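Local coordinates for mandelate racemase/muconate lactonizing enzyme family protein (Bradyrhizobium sp. ORS 278, PDB 3TOY) that belongs to the mandelate racemase/muconate lactonizing enzyme family of the enolase superfamily and carries a calcium ion in its barrel domain, at residues Cys179-Gly192 with Leu210-Ser223. Numbering follows the deposited sequence.
Sequences CDEHGFRAIKSKGG and LGPDIALMLDFNQS. With CA (calcium ion), chain E; P4C (O-acetaldehydyl-hexaethylene glycol), chain R; ACT (acetate ion), chain F.
K190 and D219 meet at the C-terminal ends of two neighbouring parallel strands, a worked example of how a barrel of the enolase superfamily builds its metal site. Their side chains run side by side: K190 NZ forms a salt bridge with D219 OD2 (2.9 Å), arriving from above the carboxylate plane, while the same OD2 binds calcium at 2.4 Å. D219 reaches the ion, which E245 and E271 also ligate, because its CG turns away from the backbone N (chi1 -176°). The other carboxylate oxygen of D219, OD1, accepts from N221 N (2.8 Å) in an Asx turn and from a calcium-bound water. K190 NZ and N221 ND2 both donate to an acetate oxygen, OXT, that also coordinates the metal. K188 lays its CG against M217 CB (3.7 Å); K188 NZ forms salt bridges with E245 and E341.

Strands 186-190 and 215-219, joined by helix 196-210 in a beta-alpha-beta unit, are laced by alternating backbone bonds from A215 N to R185 O through G191 N to D219 O (2.8 Å). On the helix-facing side, I187 CG1 touches I214 CG2 and L210 CD1, both at 4.0 Å; L218 CD1 reaches G191 N (3.6 Å). With OD2 shared between calcium and K190 NZ, and OD1 held by N221 N and a water, the geometry is consistent with a D219 carboxylate fixed in orientation at the metal.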
ATOM      1  N   CYS A 179      21.935  17.872 -38.015  1.00 45.91           N
ATOM      2  CA  CYS A 179      23.009  17.218 -37.259  1.00 51.16           C
ATOM      3  C   CYS A 179      24.404  17.732 -37.599  1.00 54.27           C
ATOM      4  O   CYS A 179      25.251  17.900 -36.715  1.00 51.84           O
ATOM      5  CB  CYS A 179      22.975  15.701 -37.469  1.00 50.30           C
ATOM      6  SG  CYS A 179      21.525  14.883 -36.761  1.00 56.15           S
ATOM      7  N   ASP A 180      24.641  17.963 -38.885  1.00 56.71           N
ATOM      8  CA  ASP A 180      25.978  18.284 -39.360  1.00 62.18           C
ATOM      9  C   ASP A 180      26.261  19.770 -39.218  1.00 59.06           C
ATOM     10  O   ASP A 180      27.321  20.160 -38.751  1.00 64.47           O
ATOM     11  CB  ASP A 180      26.168  17.802 -40.806  1.00 63.38           C
ATOM     12  CG  ASP A 180      26.119  16.280 -40.923  1.00 69.83           C
ATOM     13  OD1 ASP A 180      26.720  15.598 -40.065  1.00 59.95           O
ATOM     14  OD2 ASP A 180      25.483  15.763 -41.869  1.00 76.56           O
ATOM     15  N   GLU A 181      25.291  20.599 -39.583  1.00 59.83           N
ATOM     16  CA  GLU A 181      25.466  22.044 -39.504  1.00 59.87           C
ATOM     17  C   GLU A 181      25.154  22.634 -38.126  1.00 60.77           C
ATOM     18  O   GLU A 181      25.978  23.349 -37.554  1.00 60.23           O
ATOM     19  CB  GLU A 181      24.607  22.726 -40.562  1.00 62.77           C
ATOM     20  CG  GLU A 181      24.591  24.236 -40.466  1.00 70.72           C
ATOM     21  CD  GLU A 181      23.841  24.869 -41.616  1.00 82.25           C
ATOM     22  OE1 GLU A 181      23.692  24.202 -42.665  1.00 85.64           O
ATOM     23  OE2 GLU A 181      23.401  26.028 -41.474  1.00 83.06           O
ATOM     24  N   HIS A 182      23.965  22.349 -37.600  1.00 56.69           N
ATOM     25  CA  HIS A 182      23.555  22.907 -36.309  1.00 51.11           C
ATOM     26  C   HIS A 182      24.078  22.110 -35.106  1.00 44.60           C
ATOM     27  O   HIS A 182      23.962  22.548 -33.969  1.00 39.99           O
ATOM     28  CB  HIS A 182      22.036  23.063 -36.240  1.00 54.32           C
ATOM     29  CG  HIS A 182      21.493  24.097 -37.178  1.00 67.50           C
ATOM     30  ND1 HIS A 182      21.659  25.451 -36.972  1.00 75.75           N
ATOM     31  CD2 HIS A 182      20.780  23.976 -38.324  1.00 70.36           C
ATOM     32  CE1 HIS A 182      21.075  26.119 -37.950  1.00 71.78           C
ATOM     33  NE2 HIS A 182      20.534  25.247 -38.784  1.00 75.02           N
ATOM     34  N   GLY A 183      24.660  20.947 -35.370  1.00 40.49           N
ATOM     35  CA  GLY A 183      25.297  20.154 -34.334  1.00 38.93           C
ATOM     36  C   GLY A 183      24.332  19.431 -33.398  1.00 37.55           C
ATOM     37  O   GLY A 183      24.735  19.004 -32.322  1.00 34.30           O
ATOM     38  N   PHE A 184      23.066  19.312 -33.795  1.00 34.65           N
ATOM     39  CA  PHE A 184      22.076  18.540 -32.999  1.00 35.53           C
ATOM     40  C   PHE A 184      22.529  17.101 -32.793  1.00 36.73           C
ATOM     41  O   PHE A 184      22.977  16.452 -33.734  1.00 35.29           O
ATOM     42  CB  PHE A 184      20.712  18.525 -33.695  1.00 30.48           C
ATOM     43  CG  PHE A 184      19.881  19.753 -33.438  1.00 36.89           C
ATOM     44  CD1 PHE A 184      19.351  19.998 -32.177  1.00 34.74           C
ATOM     45  CD2 PHE A 184      19.614  20.656 -34.456  1.00 31.21           C
ATOM     46  CE1 PHE A 184      18.581  21.125 -31.927  1.00 35.52           C
ATOM     47  CE2 PHE A 184      18.841  21.792 -34.220  1.00 31.89           C
ATOM     48  CZ  PHE A 184      18.322  22.029 -32.953  1.00 36.09           C
ATOM     49  N   ARG A 185      22.402  16.604 -31.565  1.00 34.63           N
ATOM     50  CA  ARG A 185      22.738  15.224 -31.256  1.00 36.08           C
ATOM     51  C   ARG A 185      21.495  14.472 -30.767  1.00 34.93           C
ATOM     52  O   ARG A 185      21.601  13.403 -30.193  1.00 29.37           O
ATOM     53  CB  ARG A 185      23.837  15.170 -30.183  1.00 43.28           C
ATOM     54  CG  ARG A 185      25.213  15.685 -30.633  1.00 51.26           C
ATOM     55  CD  ARG A 185      25.913  14.724 -31.605  1.00 69.93           C
ATOM     56  NE  ARG A 185      25.599  15.031 -33.001  1.00 79.23           N
ATOM     57  CZ  ARG A 185      26.379  15.745 -33.812  1.00 77.11           C
ATOM     58  NH1 ARG A 185      27.545  16.218 -33.382  1.00 73.26           N
ATOM     59  NH2 ARG A 185      25.995  15.984 -35.061  1.00 69.37           N
ATOM     60  N   ALA A 186      20.323  15.054 -31.002  1.00 30.40           N
ATOM     61  CA  ALA A 186      19.056  14.468 -30.581  1.00 30.91           C
ATOM     62  C   ALA A 186      17.944  15.000 -31.480  1.00 29.73           C
ATOM     63  O   ALA A 186      17.908  16.198 -31.771  1.00 30.62           O
ATOM     64  CB  ALA A 186      18.788  14.815 -29.108  1.00 29.12           C
ATOM     65  N   ILE A 187      17.056  14.100 -31.922  1.00 26.29           N
ATOM     66  CA  ILE A 187      15.952  14.384 -32.841  1.00 29.03           C
ATOM     67  C   ILE A 187      14.652  13.779 -32.293  1.00 29.44           C
ATOM     68  O   ILE A 187      14.653  12.624 -31.874  1.00 28.69           O
ATOM     69  CB  ILE A 187      16.188  13.698 -34.208  1.00 28.90           C
ATOM     70  CG1 ILE A 187      17.489  14.205 -34.849  1.00 37.63           C
ATOM     71  CG2 ILE A 187      15.042  13.972 -35.146  1.00 31.23           C
ATOM     72  CD1 ILE A 187      17.424  15.678 -35.195  1.00 35.78           C
ATOM     73  N   LYS A 188      13.556  14.532 -32.327  1.00 26.07           N
ATOM     74  CA  LYS A 188      12.245  13.981 -31.958  1.00 27.30           C
ATOM     75  C   LYS A 188      11.331  13.937 -33.166  1.00 28.84           C
ATOM     76  O   LYS A 188      11.292  14.880 -33.961  1.00 31.12           O
ATOM     77  CB  LYS A 188      11.580  14.788 -30.846  1.00 24.82           C
ATOM     78  CG  LYS A 188      10.223  14.183 -30.369  1.00 24.85           C
ATOM     79  CD  LYS A 188       9.800  14.816 -29.053  1.00 25.80           C
ATOM     80  CE  LYS A 188       9.172  16.184 -29.252  1.00 24.82           C
ATOM     81  NZ  LYS A 188       8.756  16.793 -27.960  1.00 26.11           N
ATOM     82  N   SER A 189      10.607  12.833 -33.316  1.00 27.98           N
ATOM     83  CA  SER A 189       9.581  12.745 -34.338  1.00 28.04           C
ATOM     84  C   SER A 189       8.240  12.281 -33.739  1.00 33.19           C
ATOM     85  O   SER A 189       8.148  12.064 -32.523  1.00 28.66           O
ATOM     86  CB  SER A 189      10.033  11.811 -35.449  1.00 27.54           C
ATOM     87  OG  SER A 189       9.170  11.942 -36.571  1.00 40.85           O
ATOM     88  N   LYS A 190       7.217  12.143 -34.589  1.00 29.90           N
ATOM     89  CA  LYS A 190       5.851  11.855 -34.134  1.00 30.76           C
ATOM     90  C   LYS A 190       5.372  10.471 -34.526  1.00 35.33           C
ATOM     91  O   LYS A 190       5.711   9.944 -35.599  1.00 31.51           O
ATOM     92  CB  LYS A 190       4.835  12.857 -34.693  1.00 32.39           C
ATOM     93  CG  LYS A 190       5.193  14.313 -34.580  1.00 41.07           C
ATOM     94  CD  LYS A 190       5.235  14.780 -33.160  1.00 37.18           C
ATOM     95  CE  LYS A 190       4.758  16.229 -33.024  1.00 37.59           C
ATOM     96  NZ  LYS A 190       5.204  16.714 -31.671  1.00 33.60           N
ATOM     97  N   GLY A 191       4.529   9.898 -33.674  1.00 33.62           N
ATOM     98  CA  GLY A 191       3.894   8.630 -33.998  1.00 31.66           C
ATOM     99  C   GLY A 191       2.428   8.584 -33.645  1.00 29.06           C
ATOM    100  O   GLY A 191       1.853   9.563 -33.158  1.00 30.29           O
ATOM    101  N   GLY A 192       1.813   7.440 -33.922  1.00 31.47           N
ATOM    102  CA  GLY A 192       0.407   7.221 -33.611  1.00 31.56           C
ATOM    103  C   GLY A 192      -0.554   7.659 -34.698  1.00 36.76           C
ATOM    104  O   GLY A 192      -1.758   7.532 -34.542  1.00 39.05           O
ATOM    105  N   LEU A 210      20.501   7.854 -39.140  1.00 41.56           N
ATOM    106  CA  LEU A 210      21.213   8.712 -38.185  1.00 43.05           C
ATOM    107  C   LEU A 210      22.302   7.979 -37.414  1.00 38.92           C
ATOM    108  O   LEU A 210      23.205   8.608 -36.839  1.00 40.44           O
ATOM    109  CB  LEU A 210      20.222   9.336 -37.192  1.00 41.60           C
ATOM    110  CG  LEU A 210      19.228  10.350 -37.740  1.00 48.82           C
ATOM    111  CD1 LEU A 210      18.204  10.708 -36.694  1.00 54.92           C
ATOM    112  CD2 LEU A 210      19.946  11.590 -38.238  1.00 56.67           C
ATOM    113  N   GLY A 211      22.207   6.654 -37.382  1.00 36.47           N
ATOM    114  CA  GLY A 211      23.164   5.833 -36.639  1.00 38.11           C
ATOM    115  C   GLY A 211      22.918   5.787 -35.139  1.00 41.79           C
ATOM    116  O   GLY A 211      21.976   6.402 -34.640  1.00 41.62           O
ATOM    117  N   PRO A 212      23.779   5.065 -34.403  1.00 48.25           N
ATOM    118  CA  PRO A 212      23.581   4.835 -32.973  1.00 42.68           C
ATOM    119  C   PRO A 212      23.857   6.038 -32.064  1.00 44.07           C
ATOM    120  O   PRO A 212      23.423   6.041 -30.910  1.00 47.04           O
ATOM    121  CB  PRO A 212      24.576   3.718 -32.667  1.00 46.72           C
ATOM    122  CG  PRO A 212      25.666   3.922 -33.672  1.00 48.71           C
ATOM    123  CD  PRO A 212      24.943   4.324 -34.922  1.00 46.91           C
ATOM    124  N   ASP A 213      24.556   7.055 -32.559  1.00 46.95           N
ATOM    125  CA  ASP A 213      25.012   8.135 -31.678  1.00 42.65           C
ATOM    126  C   ASP A 213      24.143   9.395 -31.681  1.00 47.38           C
ATOM    127  O   ASP A 213      24.545  10.438 -31.162  1.00 49.22           O
ATOM    128  CB  ASP A 213      26.456   8.499 -32.008  1.00 50.48           C
ATOM    129  CG  ASP A 213      27.385   7.312 -31.885  1.00 58.98           C
ATOM    130  OD1 ASP A 213      27.086   6.401 -31.076  1.00 59.74           O
ATOM    131  OD2 ASP A 213      28.406   7.287 -32.601  1.00 70.66           O
ATOM    132  N   ILE A 214      22.966   9.309 -32.284  1.00 39.15           N
ATOM    133  CA  ILE A 214      22.021  10.409 -32.225  1.00 37.16           C
ATOM    134  C   ILE A 214      20.846   9.947 -31.355  1.00 35.19           C
ATOM    135  O   ILE A 214      20.329   8.848 -31.551  1.00 37.54           O
ATOM    136  CB  ILE A 214      21.517  10.812 -33.632  1.00 38.76           C
ATOM    137  CG1 ILE A 214      22.681  11.285 -34.510  1.00 41.87           C
ATOM    138  CG2 ILE A 214      20.482  11.926 -33.529  1.00 34.94           C
ATOM    139  CD1 ILE A 214      23.430  12.515 -33.942  1.00 39.36           C
ATOM    140  N   ALA A 215      20.451  10.759 -30.375  1.00 32.24           N
ATOM    141  CA  ALA A 215      19.290  10.408 -29.558  1.00 29.54           C
ATOM    142  C   ALA A 215      18.014  10.592 -30.397  1.00 28.33           C
ATOM    143  O   ALA A 215      17.906  11.539 -31.173  1.00 30.97           O
ATOM    144  CB  ALA A 215      19.230  11.235 -28.292  1.00 28.31           C
ATOM    145  N   LEU A 216      17.068   9.657 -30.257  1.00 27.97           N
ATOM    146  CA  LEU A 216      15.782   9.735 -30.949  1.00 24.94           C
ATOM    147  C   LEU A 216      14.673   9.685 -29.897  1.00 28.71           C
ATOM    148  O   LEU A 216      14.675   8.798 -29.045  1.00 26.53           O
ATOM    149  CB  LEU A 216      15.590   8.531 -31.861  1.00 32.99           C
ATOM    150  CG  LEU A 216      16.338   8.454 -33.178  1.00 45.46           C
ATOM    151  CD1 LEU A 216      15.944   7.151 -33.866  1.00 46.35           C
ATOM    152  CD2 LEU A 216      15.973   9.653 -34.034  1.00 42.69           C
ATOM    153  N   MET A 217      13.744  10.627 -29.967  1.00 29.14           N
ATOM    154  CA  MET A 217      12.567  10.619 -29.112  1.00 25.56           C
ATOM    155  C   MET A 217      11.347  10.406 -29.972  1.00 30.48           C
ATOM    156  O   MET A 217      11.335  10.802 -31.151  1.00 26.91           O
ATOM    157  CB  MET A 217      12.436  11.950 -28.367  1.00 28.54           C
ATOM    158  CG  MET A 217      13.473  12.175 -27.272  1.00 34.60           C
ATOM    159  SD  MET A 217      15.043  12.772 -27.924  1.00 40.52           S
ATOM    160  CE  MET A 217      15.483  14.051 -26.719  1.00 33.61           C
ATOM    161  N   LEU A 218      10.308   9.796 -29.398  1.00 24.84           N
ATOM    162  CA  LEU A 218       9.061   9.558 -30.147  1.00 27.54           C
ATOM    163  C   LEU A 218       7.858  10.135 -29.410  1.00 29.41           C
ATOM    164  O   LEU A 218       7.632   9.799 -28.256  1.00 25.20           O
ATOM    165  CB  LEU A 218       8.881   8.059 -30.436  1.00 26.56           C
ATOM    166  CG  LEU A 218       7.603   7.625 -31.178  1.00 28.98           C
ATOM    167  CD1 LEU A 218       7.529   8.290 -32.564  1.00 30.77           C
ATOM    168  CD2 LEU A 218       7.540   6.079 -31.329  1.00 24.35           C
ATOM    169  N   ASP A 219       7.096  11.005 -30.086  1.00 22.71           N
ATOM    170  CA  ASP A 219       5.957  11.674 -29.494  1.00 25.13           C
ATOM    171  C   ASP A 219       4.653  11.153 -30.086  1.00 26.66           C
ATOM    172  O   ASP A 219       4.413  11.291 -31.288  1.00 26.19           O
ATOM    173  CB  ASP A 219       6.122  13.181 -29.706  1.00 24.87           C
ATOM    174  CG  ASP A 219       5.028  14.018 -29.054  1.00 31.67           C
ATOM    175  OD1 ASP A 219       4.104  13.470 -28.421  1.00 28.88           O
ATOM    176  OD2 ASP A 219       5.121  15.261 -29.161  1.00 29.97           O
ATOM    177  N   PHE A 220       3.822  10.523 -29.248  1.00 26.76           N
ATOM    178  CA  PHE A 220       2.529   9.984 -29.678  1.00 25.84           C
ATOM    179  C   PHE A 220       1.407  11.009 -29.627  1.00 24.30           C
ATOM    180  O   PHE A 220       0.287  10.735 -30.086  1.00 28.05           O
ATOM    181  CB  PHE A 220       2.120   8.735 -28.852  1.00 25.38           C
ATOM    182  CG  PHE A 220       2.848   7.476 -29.245  1.00 28.89           C
ATOM    183  CD1 PHE A 220       2.711   6.952 -30.528  1.00 30.18           C
ATOM    184  CD2 PHE A 220       3.642   6.798 -28.333  1.00 29.24           C
ATOM    185  CE1 PHE A 220       3.364   5.804 -30.906  1.00 30.40           C
ATOM    186  CE2 PHE A 220       4.314   5.604 -28.709  1.00 32.61           C
ATOM    187  CZ  PHE A 220       4.163   5.113 -29.996  1.00 34.01           C
ATOM    188  N   ASN A 221       1.683  12.181 -29.052  1.00 25.60           N
ATOM    189  CA  ASN A 221       0.659  13.228 -28.956  1.00 26.05           C
ATOM    190  C   ASN A 221      -0.685  12.728 -28.433  1.00 29.11           C
ATOM    191  O   ASN A 221      -1.734  13.093 -28.957  1.00 27.05           O
ATOM    192  CB  ASN A 221       0.490  13.961 -30.303  1.00 28.67           C
ATOM    193  CG  ASN A 221       1.601  14.966 -30.544  1.00 29.53           C
ATOM    194  OD1 ASN A 221       2.529  14.712 -31.308  1.00 33.60           O
ATOM    195  ND2 ASN A 221       1.547  16.075 -29.832  1.00 28.91           N
ATOM    196  N   GLN A 222      -0.654  11.913 -27.370  1.00 26.04           N
ATOM    197  CA  GLN A 222      -1.886  11.499 -26.674  1.00 24.51           C
ATOM    198  C   GLN A 222      -2.782  10.563 -27.473  1.00 27.68           C
ATOM    199  O   GLN A 222      -3.954  10.369 -27.120  1.00 29.12           O
ATOM    200  CB  GLN A 222      -2.716  12.705 -26.257  1.00 24.98           C
ATOM    201  CG  GLN A 222      -1.946  13.816 -25.521  1.00 21.86           C
ATOM    202  CD  GLN A 222      -2.835  14.989 -25.232  1.00 30.78           C
ATOM    203  OE1 GLN A 222      -3.757  14.901 -24.405  1.00 24.28           O
ATOM    204  NE2 GLN A 222      -2.585  16.112 -25.920  1.00 24.37           N
ATOM    205  N   SER A 223      -2.231   9.944 -28.509  1.00 23.67           N
ATOM    206  CA  SER A 223      -3.080   9.279 -29.501  1.00 25.92           C
ATOM    207  C   SER A 223      -3.446   7.829 -29.160  1.00 29.02           C
ATOM    208  O   SER A 223      -4.284   7.232 -29.831  1.00 26.79           O
ATOM    209  CB  SER A 223      -2.434   9.359 -30.883  1.00 26.52           C
ATOM    210  OG  SER A 223      -1.153   8.709 -30.888  1.00 30.11           O
TER
HETATM  211 CA    CA E 361       4.760  17.010 -27.557  1.00 26.61          CA
HETATM  212  O1  P4C R 363      18.710  10.916 -16.737  1.00 31.55           O
HETATM  213  C2  P4C R 363      18.731  12.188 -17.400  1.00 35.57           C
HETATM  214  C3  P4C R 363      20.144  12.765 -17.438  1.00 47.95           C
HETATM  215  O4  P4C R 363      20.016  14.163 -17.719  1.00 44.77           O
HETATM  216  C5  P4C R 363      21.263  14.855 -17.842  1.00 58.09           C
HETATM  217  C6  P4C R 363      21.197  15.892 -18.971  1.00 50.68           C
HETATM  218  O7  P4C R 363      21.408  15.230 -20.219  1.00 50.79           O
HETATM  219  C8  P4C R 363      21.211  16.017 -21.407  1.00 37.46           C
HETATM  220  C9  P4C R 363      22.366  15.722 -22.379  1.00 41.58           C
HETATM  221  O10 P4C R 363      22.077  14.717 -23.350  1.00 49.78           O
HETATM  222  C11 P4C R 363      23.248  14.018 -23.818  1.00 46.27           C
HETATM  223  C12 P4C R 363      23.624  12.856 -22.899  1.00 54.52           C
HETATM  224  O13 P4C R 363      23.709  11.613 -23.609  1.00 64.11           O
HETATM  225  C14 P4C R 363      23.577  10.453 -22.774  1.00 55.57           C
HETATM  226  C15 P4C R 363      22.141   9.922 -22.717  1.00 60.18           C
HETATM  227  O16 P4C R 363      21.974   8.669 -23.401  1.00 59.43           O
HETATM  228  C17 P4C R 363      20.618   8.401 -23.793  1.00 52.14           C
HETATM  229  C18 P4C R 363      20.529   7.342 -24.898  1.00 58.57           C
HETATM  230  O19 P4C R 363      20.687   7.936 -26.196  1.00 59.37           O
HETATM  231  C20 P4C R 363      21.214   7.039 -27.178  1.00 64.76           C
HETATM  232  C21 P4C R 363      21.775   7.811 -28.374  1.00 67.92           C
HETATM  233  O22 P4C R 363      23.020   8.439 -28.047  1.00 65.96           O
HETATM  234  C   ACT F 362       3.421  19.296 -29.778  1.00 40.34           C
HETATM  235  O   ACT F 362       4.312  20.159 -29.578  1.00 33.82           O
HETATM  236  OXT ACT F 362       3.729  18.112 -29.532  1.00 32.00           O
HETATM  237  CH3 ACT F 362       2.050  19.652 -30.286  1.00 39.59           C
HETATM  238  O   HOH W   1       6.299  18.662 -28.518  1.00 27.19           O
HETATM  239  O   HOH W   2       1.811  12.295 -32.976  1.00 32.06           O
HETATM  240  O   HOH W   3       3.233  15.444 -26.951  1.00 26.22           O